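Local coordinates for protein BA_2500 (Bacillus anthracis, PDB 4GUC) that is of unknown function but forms a small, beta-rich domain of the DUF5065 family, related to the E-set folds, at residues D9-Q14 against T51-I56; D41-T46 against H82-F87; I56-G61 against H70-I75. One frame throughout, in Å; residues are numbered along the deposited sequence. Where two conformers were deposited one is given.

Contact 1. Residues D9-Q14 against T51-I56; sequences DTWRWQ and TGIVKI
K55 and D9 meet tip to tip in a salt bridge, with NZ of K55 2.7 Å from OD1 of D9. The ammonium group arrives on the syn side of that oxygen, 30° out of the carboxylate plane. R71 adds a second positive charge at the same OD1.

In the aromatic part, the K55 side chain crosses one face of the W11 indole. NZ of K55 stands 3.2 Å from the centroid of the five-membered ring of W11 and 9° off its normal, a cation-pi contact, while CD of K55 sits over the six-membered ring in a CH-pi contact. An extended chain beyond CG, with chi2 to chi4 all near 180°, carries the lysine across both rings. This sets the loop before helix 16-22 on one side of strand 53-59, within the larger, mixed sheet.

A hydrogen bond inside the loop, together with one from the hydroxyl of Y57, holds the acid in place: the backbone N of W11 reaches OD2 of D9 at 3.1 Å, an Asx turn.

Apolar contact is lighter, CZ2 of W11 lying 4.0 Å from CG2 of I53. The carbonyl O of I53 is at the ring edge, near its plane, 3.4 Å from CH2 of W11.

Contact 2. Residues D41-T46 against H82-F87; sequences DVTIYT and HNYGRF
V42 and I44 pair with F87 and G85 in a two-stranded antiparallel sheet, strands 39-45 and 84-90, with segment axes at 163°. Both hydrogen-bonded pairs satisfy their amides and carbonyls reciprocally: V42 N with F87 O, F87 N with V42 O, I44 N with G85 O, and G85 N with I44 O at 2.8 Å. Past the strand, T46 N donates to N83 O at 2.9 Å. R86 N, at a non-hydrogen-bonded position, is taken up by D77 OD1.

R86 grips the carboxylate of D41 side-on in a two-point salt bridge: NE of R86 donates to OD1 of D41 at 3.2 Å and NH2 of R86 to OD2 of D41 at 3.0 Å. Both N-H...O angles are 174°, and both oxygens lie in the guanidinium plane. The arginine is extended from CG to NE, which carries NE across to the acid on the neighbouring strand.

On the face with T43 and R86, the edge of the Y45 ring is turned to the face of Y84 in a T-shaped pair, planes 67° apart. On the other face, CD1 of I44 packs 4.1 Å from CD2 of F87. Nearest in the tyrosine pair are CD1 of Y45 and CE1 of Y84, 3.6 Å apart.

Contact 3. Residues I56-G61 against H70-I75; sequences IYQLSG and HRYKTI
A classic beta bulge marks the hairpin of strands 53-59 and 69-76: Y72 and K73 both lie opposite I56, and the register shifts by one between I56 and Y57. The evidence is the carbonyl of I56, whose O accepts from two successive amides, Y72 N at 2.8 Å and K73 N at 3.3 Å. I56 N in turn donates to K73 O. Beyond the bulge, Q58 and H70 form a hydrogen-bonded pair through both N-H groups.

Toward the connecting loop of the hairpin the imidazole of H70 extends the pairing. Its NE2 donates to S60 O at 2.8 Å, with the acceptor 5° from the ring plane but the donor 41° above the carbonyl plane. OG of S60 lies at 3.2 Å from CD2 of H70 and gives its proton to OE1 of Q58 at 2.8 Å, in the carbonyl plane and on a lone pair.

The Q58 side chain crosses the ring of Y72 obliquely; CB of Q58 is 3.6 Å from CE1 of Y72, and the amide and ring planes are 35° apart. N96 receives a hydrogen bond from the Y72 hydroxyl, while Y100 accepts from NE2 of Q58. On the same face CD1 of I56 meets CD1 of I75 at 4.1 Å.

The donor role of NE2 implies that H70 is protonated at this nitrogen, whether neutral or charged.

Contacts 1 and 3 sit about 10 Å apart between centres and share I56 on strand 53-59, contact 1 closing before contact 3 opens. OD2 of D9 reaches the hydroxyl of Y57 at 2.7 Å, tying contact 1 into contact 3. Contact 2 lies in the separate two-stranded sheet, with centres about 16 Å from contact 1 and 20 Å from contact 3, across the chain's centre from contact 3. Both strands of contact 3 come in sequence between those of contact 2, and the segments of contacts 1 and 2 alternate along the chain. Packing of F87 joins the two sheets: its CG lies 3.5 Å from CG2 of V54, and its CD1 touches O of I75.

Contact 1. Residues D9-Q14 against T51-I56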
loop_
_atom_site.group_PDB
_atom_site.type_symbol
_atom_site.label_atom_id
_atom_site.label_comp_id
_atom_site.label_asym_id
_atom_site.label_seq_id
_atom_site.Cartn_x
_atom_site.Cartn_y
_atom_site.Cartn_z
ATOM N N ASP A 9 -4.221 -12.546 -4.296
ATOM C CA ASP A 9 -3.886 -11.242 -4.847
ATOM C C ASP A 9 -3.073 -11.463 -6.136
ATOM O O ASP A 9 -2.352 -12.456 -6.235
ATOM C CB ASP A 9 -3.049 -10.448 -3.847
ATOM C CG ASP A 9 -2.892 -8.982 -4.262
ATOM O OD1 ASP A 9 -3.879 -8.212 -4.063
ATOM O OD2 ASP A 9 -1.792 -8.593 -4.731
ATOM N N THR A 10 -3.168 -10.538 -7.093
ATOM C CA THR A 10 -2.490 -10.665 -8.384
ATOM C C THR A 10 -1.175 -9.916 -8.602
ATOM O O THR A 10 -0.470 -10.130 -9.605
ATOM C CB THR A 10 -3.417 -10.116 -9.527
ATOM O OG1 THR A 10 -3.696 -8.725 -9.316
ATOM C CG2 THR A 10 -4.718 -10.869 -9.618
ATOM N N TRP A 11 -0.820 -9.049 -7.668
ATOM C CA TRP A 11 0.391 -8.235 -7.818
ATOM C C TRP A 11 1.658 -9.081 -7.740
ATOM O O TRP A 11 1.690 -10.145 -7.135
ATOM C CB TRP A 11 0.306 -7.013 -6.925
ATOM C CG TRP A 11 -0.670 -5.992 -7.460
ATOM C CD1 TRP A 11 -1.662 -6.163 -8.396
ATOM C CD2 TRP A 11 -0.864 -4.687 -6.914
ATOM N NE1 TRP A 11 -2.393 -5.001 -8.532
ATOM C CE2 TRP A 11 -1.923 -4.076 -7.631
ATOM C CE3 TRP A 11 -0.193 -3.940 -5.947
ATOM C CZ2 TRP A 11 -2.338 -2.761 -7.368
ATOM C CZ3 TRP A 11 -0.632 -2.661 -5.680
ATOM C CH2 TRP A 11 -1.677 -2.093 -6.387
ATOM N N ARG A 12 2.724 -8.575 -8.330
ATOM C CA ARG A 12 3.955 -9.341 -8.409
ATOM C C ARG A 12 4.637 -9.736 -7.092
ATOM O O ARG A 12 5.033 -10.892 -6.940
ATOM C CB ARG A 12 4.942 -8.620 -9.326
ATOM C CG ARG A 12 6.125 -9.507 -9.724
ATOM C CD ARG A 12 7.041 -8.831 -10.734
ATOM N NE ARG A 12 6.321 -8.430 -11.937
ATOM C CZ ARG A 12 6.126 -9.204 -13.006
ATOM N NH1 ARG A 12 6.600 -10.437 -13.047
ATOM N NH2 ARG A 12 5.462 -8.729 -14.044
ATOM N N TRP A 13 4.758 -8.806 -6.152
ATOM C CA TRP A 13 5.436 -9.074 -4.881
ATOM C C TRP A 13 4.453 -9.282 -3.738
ATOM O O TRP A 13 3.776 -8.342 -3.307
ATOM C CB TRP A 13 6.373 -7.909 -4.576
ATOM C CG TRP A 13 7.247 -7.548 -5.727
ATOM C CD1 TRP A 13 7.237 -6.372 -6.426
ATOM C CD2 TRP A 13 8.188 -8.400 -6.388
ATOM N NE1 TRP A 13 8.165 -6.420 -7.437
ATOM C CE2 TRP A 13 8.756 -7.658 -7.437
ATOM C CE3 TRP A 13 8.634 -9.711 -6.169
ATOM C CZ2 TRP A 13 9.739 -8.191 -8.280
ATOM C CZ3 TRP A 13 9.618 -10.243 -7.002
ATOM C CH2 TRP A 13 10.155 -9.484 -8.050
ATOM N N GLN A 14 4.423 -10.491 -3.187
ATOM C CA GLN A 14 3.502 -10.800 -2.092
ATOM C C GLN A 14 4.252 -11.186 -0.831
ATOM O O GLN A 14 3.696 -11.794 0.073
ATOM C CB GLN A 14 2.589 -11.956 -2.485
ATOM C CG GLN A 14 1.829 -11.770 -3.788
ATOM C CD GLN A 14 0.763 -10.754 -3.712
ATOM O OE1 GLN A 14 0.179 -10.517 -2.658
ATOM N NE2 GLN A 14 0.454 -10.163 -4.849
ATOM N N THR A 51 -2.469 5.122 -15.029
ATOM C CA THR A 51 -3.153 5.586 -13.827
ATOM C C THR A 51 -2.794 4.615 -12.705
ATOM O O THR A 51 -2.826 3.392 -12.915
ATOM C CB THR A 51 -4.693 5.802 -14.064
ATOM O OG1 THR A 51 -4.880 6.960 -14.917
ATOM C CG2 THR A 51 -5.413 6.050 -12.739
ATOM N N GLY A 52 -2.393 5.101 -11.529
ATOM C CA GLY A 52 -2.028 4.187 -10.453
ATOM C C GLY A 52 -3.159 3.718 -9.583
ATOM O O GLY A 52 -4.243 4.282 -9.551
ATOM N N ILE A 53 -2.892 2.612 -8.883
ATOM C CA ILE A 53 -3.800 1.999 -7.908
ATOM C C ILE A 53 -2.925 1.718 -6.684
ATOM O O ILE A 53 -1.779 1.267 -6.818
ATOM C CB ILE A 53 -4.390 0.655 -8.412
ATOM C CG1 ILE A 53 -5.240 0.872 -9.687
ATOM C CG2 ILE A 53 -5.224 -0.034 -7.316
ATOM C CD1 ILE A 53 -5.721 -0.435 -10.284
ATOM N N VAL A 54 -3.469 1.963 -5.496
ATOM C CA VAL A 54 -2.745 1.698 -4.253
ATOM C C VAL A 54 -3.462 0.629 -3.420
ATOM O O VAL A 54 -4.690 0.622 -3.336
ATOM C CB VAL A 54 -2.617 2.982 -3.390
ATOM C CG1 VAL A 54 -2.147 2.655 -1.939
ATOM C CG2 VAL A 54 -1.745 4.000 -4.075
ATOM N N LYS A 55 -2.720 -0.316 -2.877
ATOM C CA LYS A 55 -3.255 -1.304 -1.983
ATOM C C LYS A 55 -2.542 -1.207 -0.641
ATOM O O LYS A 55 -1.349 -0.881 -0.582
ATOM C CB LYS A 55 -3.011 -2.724 -2.518
ATOM C CG LYS A 55 -3.892 -3.165 -3.663
ATOM C CD LYS A 55 -3.518 -4.512 -4.239
ATOM C CE LYS A 55 -4.432 -4.909 -5.364
ATOM N NZ LYS A 55 -3.921 -6.218 -5.901
ATOM N N ILE A 56 -3.289 -1.445 0.431
ATOM C CA ILE A 56 -2.787 -1.542 1.779
ATOM C C ILE A 56 -2.792 -3.050 2.118
ATOM O O ILE A 56 -3.843 -3.691 2.051
ATOM C CB ILE A 56 -3.605 -0.755 2.818
ATOM C CG1 ILE A 56 -3.587 0.754 2.488
ATOM C CG2 ILE A 56 -3.054 -1.023 4.215
ATOM C CD1 ILE A 56 -4.347 1.644 3.467
#

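Contact 2. Residues D41-T46 against H82-F87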
loop_
_atom_site.group_PDB
_atom_site.type_symbol
_atom_site.label_atom_id
_atom_site.label_comp_id
_atom_site.label_asym_id
_atom_site.label_seq_id
_atom_site.Cartn_x
_atom_site.Cartn_y
_atom_site.Cartn_z
ATOM N N ASP A 41 -4.124 9.375 3.354
ATOM C CA ASP A 41 -4.448 10.333 2.280
ATOM C C ASP A 41 -3.143 10.818 1.687
ATOM O O ASP A 41 -2.409 11.574 2.324
ATOM C CB ASP A 41 -5.323 11.444 2.886
ATOM C CG ASP A 41 -5.821 12.497 1.874
ATOM O OD1 ASP A 41 -5.410 12.525 0.694
ATOM O OD2 ASP A 41 -6.688 13.334 2.285
ATOM N N VAL A 42 -2.858 10.352 0.479
ATOM C CA VAL A 42 -1.633 10.690 -0.238
ATOM C C VAL A 42 -1.864 11.174 -1.659
ATOM O O VAL A 42 -2.799 10.738 -2.320
ATOM C CB VAL A 42 -0.676 9.459 -0.279
ATOM C CG1 VAL A 42 -0.397 8.961 1.172
ATOM C CG2 VAL A 42 -1.249 8.312 -1.080
ATOM N N THR A 43 -0.984 12.049 -2.143
ATOM C CA THR A 43 -1.033 12.569 -3.530
ATOM C C THR A 43 0.332 12.217 -4.134
ATOM O O THR A 43 1.369 12.585 -3.564
ATOM C CB THR A 43 -1.337 14.063 -3.625
ATOM O OG1 THR A 43 -2.663 14.288 -3.138
ATOM C CG2 THR A 43 -1.264 14.544 -5.093
ATOM N N ILE A 44 0.336 11.589 -5.305
ATOM C CA ILE A 44 1.546 11.089 -5.942
ATOM C C ILE A 44 1.592 11.372 -7.426
ATOM O O ILE A 44 0.563 11.225 -8.118
ATOM C CB ILE A 44 1.521 9.516 -5.804
ATOM C CG1 ILE A 44 1.290 9.094 -4.342
ATOM C CG2 ILE A 44 2.798 8.924 -6.339
ATOM C CD1 ILE A 44 1.142 7.600 -4.110
ATOM N N TYR A 45 2.742 11.792 -7.948
ATOM C CA TYR A 45 2.891 11.985 -9.385
ATOM C C TYR A 45 2.847 10.611 -10.069
ATOM O O TYR A 45 3.647 9.726 -9.715
ATOM C CB TYR A 45 4.206 12.680 -9.735
ATOM C CG TYR A 45 4.512 12.670 -11.225
ATOM C CD1 TYR A 45 3.752 13.434 -12.123
ATOM C CD2 TYR A 45 5.589 11.932 -11.750
ATOM C CE1 TYR A 45 4.005 13.451 -13.441
ATOM C CE2 TYR A 45 5.858 11.958 -13.097
ATOM C CZ TYR A 45 5.075 12.735 -13.952
ATOM O OH TYR A 45 5.365 12.771 -15.318
ATOM N N THR A 46 1.983 10.420 -11.058
ATOM C CA THR A 46 1.853 9.126 -11.737
ATOM C C THR A 46 2.115 9.133 -13.241
ATOM O O THR A 46 1.949 8.137 -13.937
ATOM C CB THR A 46 0.528 8.500 -11.388
ATOM O OG1 THR A 46 -0.544 9.409 -11.631
ATOM C CG2 THR A 46 0.461 8.118 -9.886
ATOM N N HIS A 82 -4.254 16.576 -12.917
ATOM C CA HIS A 82 -3.605 16.021 -14.124
ATOM C C HIS A 82 -2.281 15.333 -13.846
ATOM O O HIS A 82 -1.389 15.925 -13.273
ATOM C CB HIS A 82 -3.410 17.130 -15.178
ATOM C CG HIS A 82 -2.992 16.638 -16.524
ATOM N ND1 HIS A 82 -3.906 16.156 -17.439
ATOM C CD2 HIS A 82 -1.785 16.580 -17.134
ATOM C CE1 HIS A 82 -3.270 15.792 -18.543
ATOM N NE2 HIS A 82 -1.987 16.030 -18.387
ATOM N N ASN A 83 -2.166 14.071 -14.260
ATOM C CA ASN A 83 -0.961 13.262 -14.136
ATOM C C ASN A 83 -0.543 12.915 -12.691
ATOM O O ASN A 83 0.578 12.468 -12.456
ATOM C CB ASN A 83 0.213 13.824 -14.939
ATOM C CG ASN A 83 0.054 13.723 -16.440
ATOM O OD1 ASN A 83 -0.936 13.196 -16.947
ATOM N ND2 ASN A 83 1.074 14.198 -17.174
ATOM N N TYR A 84 -1.457 13.140 -11.756
ATOM C CA TYR A 84 -1.224 12.788 -10.367
ATOM C C TYR A 84 -2.400 11.935 -9.900
ATOM O O TYR A 84 -3.451 11.909 -10.532
ATOM C CB TYR A 84 -1.080 14.012 -9.435
ATOM C CG TYR A 84 0.224 14.779 -9.561
ATOM C CD1 TYR A 84 0.553 15.458 -10.724
ATOM C CD2 TYR A 84 1.078 14.924 -8.468
ATOM C CE1 TYR A 84 1.719 16.174 -10.856
ATOM C CE2 TYR A 84 2.268 15.666 -8.573
ATOM C CZ TYR A 84 2.570 16.273 -9.772
ATOM O OH TYR A 84 3.711 17.015 -9.945
ATOM N N GLY A 85 -2.192 11.210 -8.822
ATOM C CA GLY A 85 -3.234 10.401 -8.198
ATOM C C GLY A 85 -3.402 10.764 -6.739
ATOM O O GLY A 85 -2.409 11.047 -6.053
ATOM N N ARG A 86 -4.644 10.758 -6.247
ATOM C CA ARG A 86 -4.926 11.021 -4.828
ATOM C C ARG A 86 -5.581 9.729 -4.324
ATOM O O ARG A 86 -6.562 9.281 -4.891
ATOM C CB ARG A 86 -5.856 12.208 -4.608
ATOM C CG ARG A 86 -6.090 12.461 -3.147
ATOM C CD ARG A 86 -7.144 13.492 -2.937
ATOM N NE ARG A 86 -7.380 13.684 -1.510
ATOM C CZ ARG A 86 -8.410 14.372 -1.024
ATOM N NH1 ARG A 86 -9.298 14.886 -1.855
ATOM N NH2 ARG A 86 -8.567 14.489 0.291
ATOM N N PHE A 87 -5.031 9.160 -3.250
ATOM C CA PHE A 87 -5.498 7.880 -2.671
ATOM C C PHE A 87 -5.880 8.113 -1.217
ATOM O O PHE A 87 -5.015 8.425 -0.395
ATOM C CB PHE A 87 -4.402 6.812 -2.848
ATOM C CG PHE A 87 -3.955 6.657 -4.302
ATOM C CD1 PHE A 87 -4.665 5.848 -5.193
ATOM C CD2 PHE A 87 -2.891 7.370 -4.801
ATOM C CE1 PHE A 87 -4.302 5.754 -6.499
ATOM C CE2 PHE A 87 -2.528 7.267 -6.145
ATOM C CZ PHE A 87 -3.223 6.470 -6.995
#

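Contact 3. Residues I56-G61 against H70-I75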
loop_
_atom_site.group_PDB
_atom_site.type_symbol
_atom_site.label_atom_id
_atom_site.label_comp_id
_atom_site.label_asym_id
_atom_site.label_seq_id
_atom_site.Cartn_x
_atom_site.Cartn_y
_atom_site.Cartn_z
ATOM N N ILE A 56 -3.289 -1.445 0.431
ATOM C CA ILE A 56 -2.787 -1.542 1.779
ATOM C C ILE A 56 -2.792 -3.050 2.118
ATOM O O ILE A 56 -3.843 -3.691 2.051
ATOM C CB ILE A 56 -3.605 -0.755 2.818
ATOM C CG1 ILE A 56 -3.587 0.754 2.488
ATOM C CG2 ILE A 56 -3.054 -1.023 4.215
ATOM C CD1 ILE A 56 -4.347 1.644 3.467
ATOM N N TYR A 57 -1.616 -3.598 2.405
ATOM C CA TYR A 57 -1.466 -4.981 2.800
ATOM C C TYR A 57 -1.003 -5.082 4.247
ATOM O O TYR A 57 -0.243 -4.245 4.737
ATOM C CB TYR A 57 -0.355 -5.667 2.003
ATOM C CG TYR A 57 -0.518 -5.847 0.497
ATOM C CD1 TYR A 57 -1.013 -7.036 -0.027
ATOM C CD2 TYR A 57 -0.099 -4.883 -0.409
ATOM C CE1 TYR A 57 -1.113 -7.248 -1.402
ATOM C CE2 TYR A 57 -0.201 -5.080 -1.773
ATOM C CZ TYR A 57 -0.684 -6.266 -2.273
ATOM O OH TYR A 57 -0.712 -6.398 -3.635
ATOM N N GLN A 58 -1.440 -6.133 4.939
ATOM C CA GLN A 58 -0.980 -6.419 6.272
ATOM C C GLN A 58 0.197 -7.408 6.126
ATOM O O GLN A 58 0.182 -8.312 5.287
ATOM C CB GLN A 58 -2.075 -7.092 7.108
ATOM C CG GLN A 58 -1.655 -7.360 8.524
ATOM C CD GLN A 58 -2.655 -8.213 9.282
ATOM O OE1 GLN A 58 -2.489 -9.433 9.317
ATOM N NE2 GLN A 58 -3.728 -7.624 9.746
ATOM N N LEU A 59 1.236 -7.223 6.935
ATOM C CA LEU A 59 2.405 -8.103 6.932
ATOM C C LEU A 59 2.212 -9.084 8.107
ATOM O O LEU A 59 2.269 -8.667 9.282
ATOM C CB LEU A 59 3.703 -7.278 7.071
ATOM C CG LEU A 59 5.029 -8.053 7.166
ATOM C CD1 LEU A 59 5.217 -9.033 6.061
ATOM C CD2 LEU A 59 6.212 -7.104 7.205
ATOM N N SER A 60 2.020 -10.370 7.808
ATOM C CA SER A 60 1.823 -11.351 8.847
ATOM C C SER A 60 2.043 -12.729 8.285
ATOM O O SER A 60 1.906 -12.973 7.090
ATOM C CB SER A 60 0.451 -11.207 9.491
ATOM O OG SER A 60 -0.591 -11.405 8.569
ATOM N N GLY A 61 2.395 -13.643 9.170
ATOM C CA GLY A 61 2.645 -15.007 8.767
ATOM C C GLY A 61 3.966 -15.504 9.309
ATOM O O GLY A 61 4.725 -14.777 9.949
ATOM N N HIS A 70 -0.993 -9.552 2.926
ATOM C CA HIS A 70 -2.409 -9.887 2.795
ATOM C C HIS A 70 -3.164 -8.615 2.516
ATOM O O HIS A 70 -3.135 -7.678 3.319
ATOM C CB HIS A 70 -2.822 -10.546 4.110
ATOM C CG HIS A 70 -1.885 -11.648 4.507
ATOM N ND1 HIS A 70 -1.891 -12.884 3.893
ATOM C CD2 HIS A 70 -0.880 -11.686 5.416
ATOM C CE1 HIS A 70 -0.944 -13.640 4.426
ATOM N NE2 HIS A 70 -0.319 -12.937 5.353
ATOM N N ARG A 71 -3.857 -8.552 1.391
ATOM C CA ARG A 71 -4.570 -7.344 0.997
ATOM C C ARG A 71 -5.729 -6.978 1.906
ATOM O O ARG A 71 -6.599 -7.798 2.169
ATOM C CB ARG A 71 -5.096 -7.492 -0.439
ATOM C CG ARG A 71 -5.666 -6.155 -1.001
ATOM C CD ARG A 71 -6.297 -6.282 -2.361
ATOM N NE ARG A 71 -7.469 -7.158 -2.352
ATOM C CZ ARG A 71 -7.498 -8.443 -2.735
ATOM N NH1 ARG A 71 -6.424 -9.053 -3.225
ATOM N NH2 ARG A 71 -8.632 -9.129 -2.654
ATOM N N TYR A 72 -5.714 -5.757 2.431
ATOM C CA TYR A 72 -6.797 -5.222 3.263
ATOM C C TYR A 72 -7.639 -4.201 2.518
ATOM O O TYR A 72 -8.825 -4.030 2.836
ATOM C CB TYR A 72 -6.280 -4.631 4.602
ATOM C CG TYR A 72 -6.294 -5.653 5.717
ATOM C CD1 TYR A 72 -5.514 -6.803 5.653
ATOM C CD2 TYR A 72 -7.083 -5.460 6.844
ATOM C CE1 TYR A 72 -5.558 -7.760 6.655
ATOM C CE2 TYR A 72 -7.101 -6.400 7.879
ATOM C CZ TYR A 72 -6.339 -7.536 7.777
ATOM O OH TYR A 72 -6.356 -8.489 8.792
ATOM N N LYS A 73 -7.065 -3.492 1.557
ATOM C CA LYS A 73 -7.830 -2.477 0.833
ATOM C C LYS A 73 -7.220 -2.157 -0.501
ATOM O O LYS A 73 -5.997 -2.139 -0.622
ATOM C CB LYS A 73 -7.862 -1.176 1.648
ATOM C CG LYS A 73 -8.945 -0.176 1.262
ATOM C CD LYS A 73 -10.335 -0.698 1.625
ATOM C CE LYS A 73 -11.449 0.246 1.223
ATOM N NZ LYS A 73 -12.776 -0.309 1.661
ATOM N N THR A 74 -8.064 -1.887 -1.502
ATOM C CA THR A 74 -7.638 -1.462 -2.853
ATOM C C THR A 74 -8.206 -0.042 -2.942
ATOM O O THR A 74 -9.406 0.183 -2.712
ATOM C CB THR A 74 -8.200 -2.332 -3.976
ATOM O OG1 THR A 74 -7.748 -3.668 -3.769
ATOM C CG2 THR A 74 -7.707 -1.812 -5.307
ATOM N N ILE A 75 -7.360 0.924 -3.268
ATOM C CA ILE A 75 -7.752 2.326 -3.325
ATOM C C ILE A 75 -7.511 2.904 -4.725
ATOM O O ILE A 75 -6.394 2.840 -5.285
ATOM C CB ILE A 75 -6.919 3.164 -2.322
ATOM C CG1 ILE A 75 -6.808 2.492 -0.940
ATOM C CG2 ILE A 75 -7.490 4.586 -2.220
ATOM C CD1 ILE A 75 -5.906 3.272 0.069
#